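Local coordinates for stage III sporulation protein AF (Bacillus subtilis, PDB 6DCS), which is a component of a sporulation-essential channel in Bacillus subtilis, this piece being its ring-building-motif domain, at residues A[17-22]-A[50-55]; A[56-61]-A[104-109]. All blocks are in the same frame, centred on the assembly; numbering follows the deposited sequence.

The helix-strand-strand-helix-strand order of a ring-building motif places two helices against a three-stranded sheet, and the two contacts sample it at different depths. Contact 1 (17-22 with 50-55) is partly buried near the margin, where helix 11-30 meets the turn leading into strand 55-63. Contact 2 (56-61 with 104-109) is buried, with the end of helix 81-106 laid on that same strand. Their chemistry follows: a thioether beside a peptide carbonyl in one, aliphatic side chains around an indole in the other. The two regions adjoin, with Glu-52 OE1 of contact 1 packing 3.8 Å from Ile-108 CD1 of contact 2, and their centres lie about 11 Å apart.

Contact 1 of 2, residues A[17-22]-A[50-55]; sequences EEMAVQ and DSEEDI
Met-19 reaches out from helix 11-30 to the turn that precedes strand 55-63, illustrating how one flexible side chain can join a helix to irregular backbone. Its CG lies anti to the carbonyl carbon (chi1 -79°) and the chain then runs extended through chi2, carrying the sulfur clear of the helix; a bend at chi3 turns the methyl toward Ile-55. The two halves of the thioether thus meet different surroundings. SD lies beside the peptide carbonyl of Ser-51, 3.3 Å from its O atom, while CE meets Ile-55 CG1 tip to tip at 3.7 Å. The side chain of Glu-52 borders the sulfur, with its CG 4.3 Å from Met-19 SD.

The turn that receives the methionine is shaped by its own polar side chains. Asp-54 OD2 accepts two backbone N-H groups: Asp-50 N lies 2.9 Å from Asp-54 OD2, above the carboxylate plane, and Ser-51 N uses the anti lone pair in a more bent bond (135°). Ser-51 OG donates to Glu-53 OE2 at 2.7 Å, and Ile-55 N bonds back to Glu-52 O, tightening the bend just before the strand.

Were Met-19 shortened to an alanine, the thioether would go, and the Ser-51 carbonyl and Ile-55 CG1 would probably be left facing a gap. Across the interface the chemistry is van der Waals packing of SD and CE against the turn, whereas the polar bonds are spent within it: the loop shapes itself, and the helix contributes a pliable apolar arm whose end rests against it.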
# COMPACT_ATOMS: atom_id res chain seq x y z
N GLU A 17 -1.77 -13.66 8.86
CA GLU A 17 -2.93 -13.37 8.01
C GLU A 17 -4.09 -12.78 8.80
O GLU A 17 -4.95 -12.12 8.21
CB GLU A 17 -3.42 -14.62 7.29
CG GLU A 17 -2.59 -15.01 6.06
CD GLU A 17 -3.00 -14.24 4.82
OE1 GLU A 17 -3.85 -13.33 4.93
OE2 GLU A 17 -2.47 -14.55 3.73
N GLU A 18 -4.13 -13.03 10.11
CA GLU A 18 -5.18 -12.44 10.93
C GLU A 18 -4.91 -10.96 11.13
O GLU A 18 -5.79 -10.12 10.90
CB GLU A 18 -5.24 -13.17 12.27
CG GLU A 18 -5.93 -12.44 13.39
CD GLU A 18 -5.81 -13.18 14.71
OE1 GLU A 18 -5.79 -14.43 14.67
OE2 GLU A 18 -5.71 -12.51 15.77
N MET A 19 -3.68 -10.62 11.52
CA MET A 19 -3.26 -9.23 11.56
C MET A 19 -3.48 -8.55 10.22
O MET A 19 -3.69 -7.33 10.17
CB MET A 19 -1.78 -9.14 11.96
CG MET A 19 -1.51 -9.29 13.44
SD MET A 19 0.22 -9.11 13.98
CE MET A 19 1.15 -9.81 12.61
N ALA A 20 -3.44 -9.30 9.13
CA ALA A 20 -3.49 -8.68 7.81
C ALA A 20 -4.92 -8.35 7.40
O ALA A 20 -5.16 -7.28 6.82
CB ALA A 20 -2.82 -9.58 6.78
N VAL A 21 -5.90 -9.22 7.68
CA VAL A 21 -7.27 -8.86 7.30
C VAL A 21 -7.80 -7.74 8.20
O VAL A 21 -8.53 -6.85 7.73
CB VAL A 21 -8.22 -10.08 7.32
CG1 VAL A 21 -7.76 -11.15 6.33
CG2 VAL A 21 -8.41 -10.63 8.73
N GLN A 22 -7.43 -7.75 9.49
CA GLN A 22 -7.87 -6.68 10.38
C GLN A 22 -7.26 -5.36 9.95
O GLN A 22 -7.93 -4.32 9.98
CB GLN A 22 -7.52 -6.99 11.84
CG GLN A 22 -8.61 -7.77 12.62
CD GLN A 22 -8.04 -8.66 13.74
OE1 GLN A 22 -7.01 -8.33 14.34
NE2 GLN A 22 -8.71 -9.79 14.02
N ASP A 50 4.28 -12.43 17.28
CA ASP A 50 3.49 -12.38 18.50
C ASP A 50 2.63 -11.12 18.63
O ASP A 50 1.72 -11.10 19.47
CB ASP A 50 4.40 -12.48 19.73
CG ASP A 50 4.62 -13.92 20.20
OD1 ASP A 50 4.63 -14.83 19.35
OD2 ASP A 50 4.78 -14.13 21.42
N SER A 51 2.88 -10.08 17.84
CA SER A 51 2.03 -8.89 17.88
C SER A 51 2.25 -8.09 16.61
O SER A 51 2.98 -8.52 15.70
CB SER A 51 2.35 -8.02 19.10
OG SER A 51 3.60 -7.38 18.89
N GLU A 52 1.66 -6.90 16.55
CA GLU A 52 1.92 -5.98 15.45
C GLU A 52 3.39 -5.56 15.44
O GLU A 52 3.99 -5.40 14.36
CB GLU A 52 1.00 -4.77 15.57
CG GLU A 52 -0.33 -4.93 14.89
CD GLU A 52 -1.31 -3.85 15.30
OE1 GLU A 52 -1.11 -2.71 14.82
OE2 GLU A 52 -2.28 -4.12 16.06
N GLU A 53 3.99 -5.42 16.63
CA GLU A 53 5.40 -5.07 16.75
C GLU A 53 6.27 -5.88 15.81
O GLU A 53 7.23 -5.34 15.26
CB GLU A 53 5.88 -5.26 18.20
CG GLU A 53 5.69 -4.05 19.08
CD GLU A 53 4.23 -3.83 19.51
OE1 GLU A 53 3.92 -2.75 20.07
OE2 GLU A 53 3.39 -4.74 19.31
N ASP A 54 5.95 -7.16 15.61
CA ASP A 54 6.82 -8.05 14.85
C ASP A 54 6.69 -7.92 13.35
O ASP A 54 7.35 -8.67 12.64
CB ASP A 54 6.55 -9.52 15.20
CG ASP A 54 6.96 -9.86 16.61
OD1 ASP A 54 8.19 -9.88 16.87
OD2 ASP A 54 6.05 -10.09 17.45
N ILE A 55 5.82 -7.05 12.84
CA ILE A 55 5.71 -6.86 11.40
C ILE A 55 6.91 -6.06 10.95
O ILE A 55 7.15 -4.96 11.45
CB ILE A 55 4.42 -6.13 11.03
CG1 ILE A 55 3.19 -7.00 11.29
CG2 ILE A 55 4.44 -5.70 9.58
CD1 ILE A 55 1.87 -6.24 11.10

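Contact 2 of 2, residues A[56-61]-A[104-109]; sequences KTISVY and DIWEIG. With SO4 (sulfate ion), chain D.
Trp-106 closes helix 81-106 and lays its indole against Ile-58 and Val-60, two residues on the same side of strand 55-63, in a small example of helix-on-sheet packing. One residue earlier, Ile-105 turns to the other helix, touching Arg-30. At Trp-106, chi1 of -74° together with chi2 of -27° brings the six-membered ring to the strand. Its CH2 atom meets Val-60 CG2, lying near the ring plane at the indole edge, at 4.1 Å, the two side chains coming from opposite directions. Ile-58 CG2 approaches CZ3 of Trp-106 obliquely at the same 4.1 Å, and these two side chains slide past each other. The polar end of the indole points to helix 11-30, where NE1 donates to the Leu-23 carbonyl, so a buried N-H is satisfied and the rotation of the ring is fixed. Ala-27 of that helix and Ile-113 of the neighbouring strand also touch the indole.

Glu-107 then ends the helix with positive phi (49°) in a Schellman motif, its N bonding to Asp-104 O at 3.1 Å. The chain turns off the helix here, and Ile-108 points toward the strand, its CG2 4.6 Å from Ile-58 CD1, a loose flank to the tryptophan.

At the start of the strand a classic beta bulge sets Lys-56 and Thr-57 both opposite Thr-44. Away from the core, Lys-56 NZ holds a sulfate, probably from the crystallisation liquor, through O3 at 2.8 Å; Glu-47 N is a second donor to it. The charged Lys-56 lies outside the packing, in which two branched aliphatic residues and one indole, with its N-H bonded to the first helix, unite both helices with the sheet.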
# COMPACT_ATOMS: atom_id res chain seq x y z
N LYS A 56 7.66 -6.60 9.98
CA LYS A 56 8.82 -5.89 9.44
C LYS A 56 8.46 -4.93 8.31
O LYS A 56 9.08 -3.87 8.19
CB LYS A 56 9.87 -6.90 8.98
CG LYS A 56 10.60 -7.62 10.12
CD LYS A 56 12.11 -7.75 9.93
CE LYS A 56 12.70 -8.49 11.12
NZ LYS A 56 14.09 -9.02 10.87
N THR A 57 7.51 -5.27 7.43
CA THR A 57 7.18 -4.40 6.31
C THR A 57 5.74 -4.62 5.89
O THR A 57 5.10 -5.61 6.24
CB THR A 57 8.05 -4.60 5.04
OG1 THR A 57 7.70 -5.84 4.40
CG2 THR A 57 9.53 -4.56 5.32
N ILE A 58 5.24 -3.64 5.12
CA ILE A 58 3.86 -3.55 4.65
C ILE A 58 3.84 -2.86 3.30
O ILE A 58 4.10 -1.65 3.20
CB ILE A 58 2.97 -2.77 5.64
CG1 ILE A 58 3.19 -3.24 7.06
CG2 ILE A 58 1.52 -2.89 5.22
CD1 ILE A 58 2.50 -2.45 8.10
N SER A 59 3.51 -3.62 2.25
CA SER A 59 3.32 -3.05 0.93
C SER A 59 1.84 -2.85 0.62
O SER A 59 1.02 -3.75 0.87
CB SER A 59 3.97 -3.93 -0.11
OG SER A 59 5.33 -3.59 -0.20
N VAL A 60 1.50 -1.69 0.07
CA VAL A 60 0.12 -1.36 -0.26
C VAL A 60 -0.01 -0.93 -1.72
O VAL A 60 0.71 -0.04 -2.18
CB VAL A 60 -0.45 -0.26 0.64
CG1 VAL A 60 -1.94 -0.18 0.43
CG2 VAL A 60 -0.11 -0.54 2.10
N TYR A 61 -0.95 -1.54 -2.43
CA TYR A 61 -1.18 -1.27 -3.84
C TYR A 61 -2.53 -0.59 -3.95
O TYR A 61 -3.55 -1.19 -3.58
CB TYR A 61 -1.10 -2.57 -4.65
CG TYR A 61 0.30 -3.21 -4.65
CD1 TYR A 61 0.74 -3.96 -3.56
CD2 TYR A 61 1.17 -3.04 -5.71
CE1 TYR A 61 2.02 -4.52 -3.54
CE2 TYR A 61 2.44 -3.59 -5.69
CZ TYR A 61 2.87 -4.33 -4.61
OH TYR A 61 4.16 -4.88 -4.62
N ASP A 104 -1.11 7.10 10.19
CA ASP A 104 -2.03 7.54 11.24
C ASP A 104 -3.07 6.46 11.55
O ASP A 104 -3.25 6.07 12.70
CB ASP A 104 -2.70 8.85 10.80
CG ASP A 104 -1.74 10.05 10.86
OD1 ASP A 104 -0.67 9.93 11.51
OD2 ASP A 104 -2.03 11.10 10.22
N ILE A 105 -3.78 5.98 10.52
CA ILE A 105 -4.87 5.04 10.75
C ILE A 105 -4.40 3.84 11.57
O ILE A 105 -5.06 3.43 12.54
CB ILE A 105 -5.44 4.55 9.41
CG1 ILE A 105 -6.07 5.70 8.65
CG2 ILE A 105 -6.46 3.44 9.66
CD1 ILE A 105 -6.38 5.34 7.21
N TRP A 106 -3.27 3.24 11.17
CA TRP A 106 -2.82 2.00 11.76
C TRP A 106 -2.00 2.21 13.02
O TRP A 106 -1.67 1.22 13.69
CB TRP A 106 -2.00 1.25 10.74
CG TRP A 106 -2.77 0.63 9.67
CD1 TRP A 106 -4.07 0.22 9.70
CD2 TRP A 106 -2.28 0.33 8.36
NE1 TRP A 106 -4.42 -0.33 8.48
CE2 TRP A 106 -3.33 -0.27 7.65
CE3 TRP A 106 -1.06 0.54 7.72
CZ2 TRP A 106 -3.19 -0.69 6.33
CZ3 TRP A 106 -0.93 0.12 6.41
CH2 TRP A 106 -1.98 -0.48 5.73
N GLU A 107 -1.65 3.45 13.33
CA GLU A 107 -0.74 3.79 14.41
C GLU A 107 0.52 2.94 14.31
O GLU A 107 0.85 2.13 15.18
CB GLU A 107 -1.42 3.66 15.77
CG GLU A 107 -2.71 4.45 15.85
CD GLU A 107 -3.09 4.82 17.27
OE1 GLU A 107 -2.75 5.96 17.67
OE2 GLU A 107 -3.71 3.98 17.97
N ILE A 108 1.22 3.15 13.20
CA ILE A 108 2.45 2.46 12.85
C ILE A 108 3.34 3.41 12.07
O ILE A 108 2.85 4.12 11.16
CB ILE A 108 2.17 1.19 12.01
CG1 ILE A 108 1.57 0.09 12.86
CG2 ILE A 108 3.42 0.70 11.35
CD1 ILE A 108 0.71 -0.86 12.06
N GLY A 109 4.62 3.42 12.38
CA GLY A 109 5.52 4.37 11.75
C GLY A 109 5.60 4.16 10.25
O GLY A 109 5.64 3.03 9.75
S SO4 D . 13.88 -11.70 13.37
O1 SO4 D . 14.87 -12.65 13.90
O2 SO4 D . 13.55 -12.11 11.99
O3 SO4 D . 14.42 -10.33 13.35
O4 SO4 D . 12.67 -11.72 14.21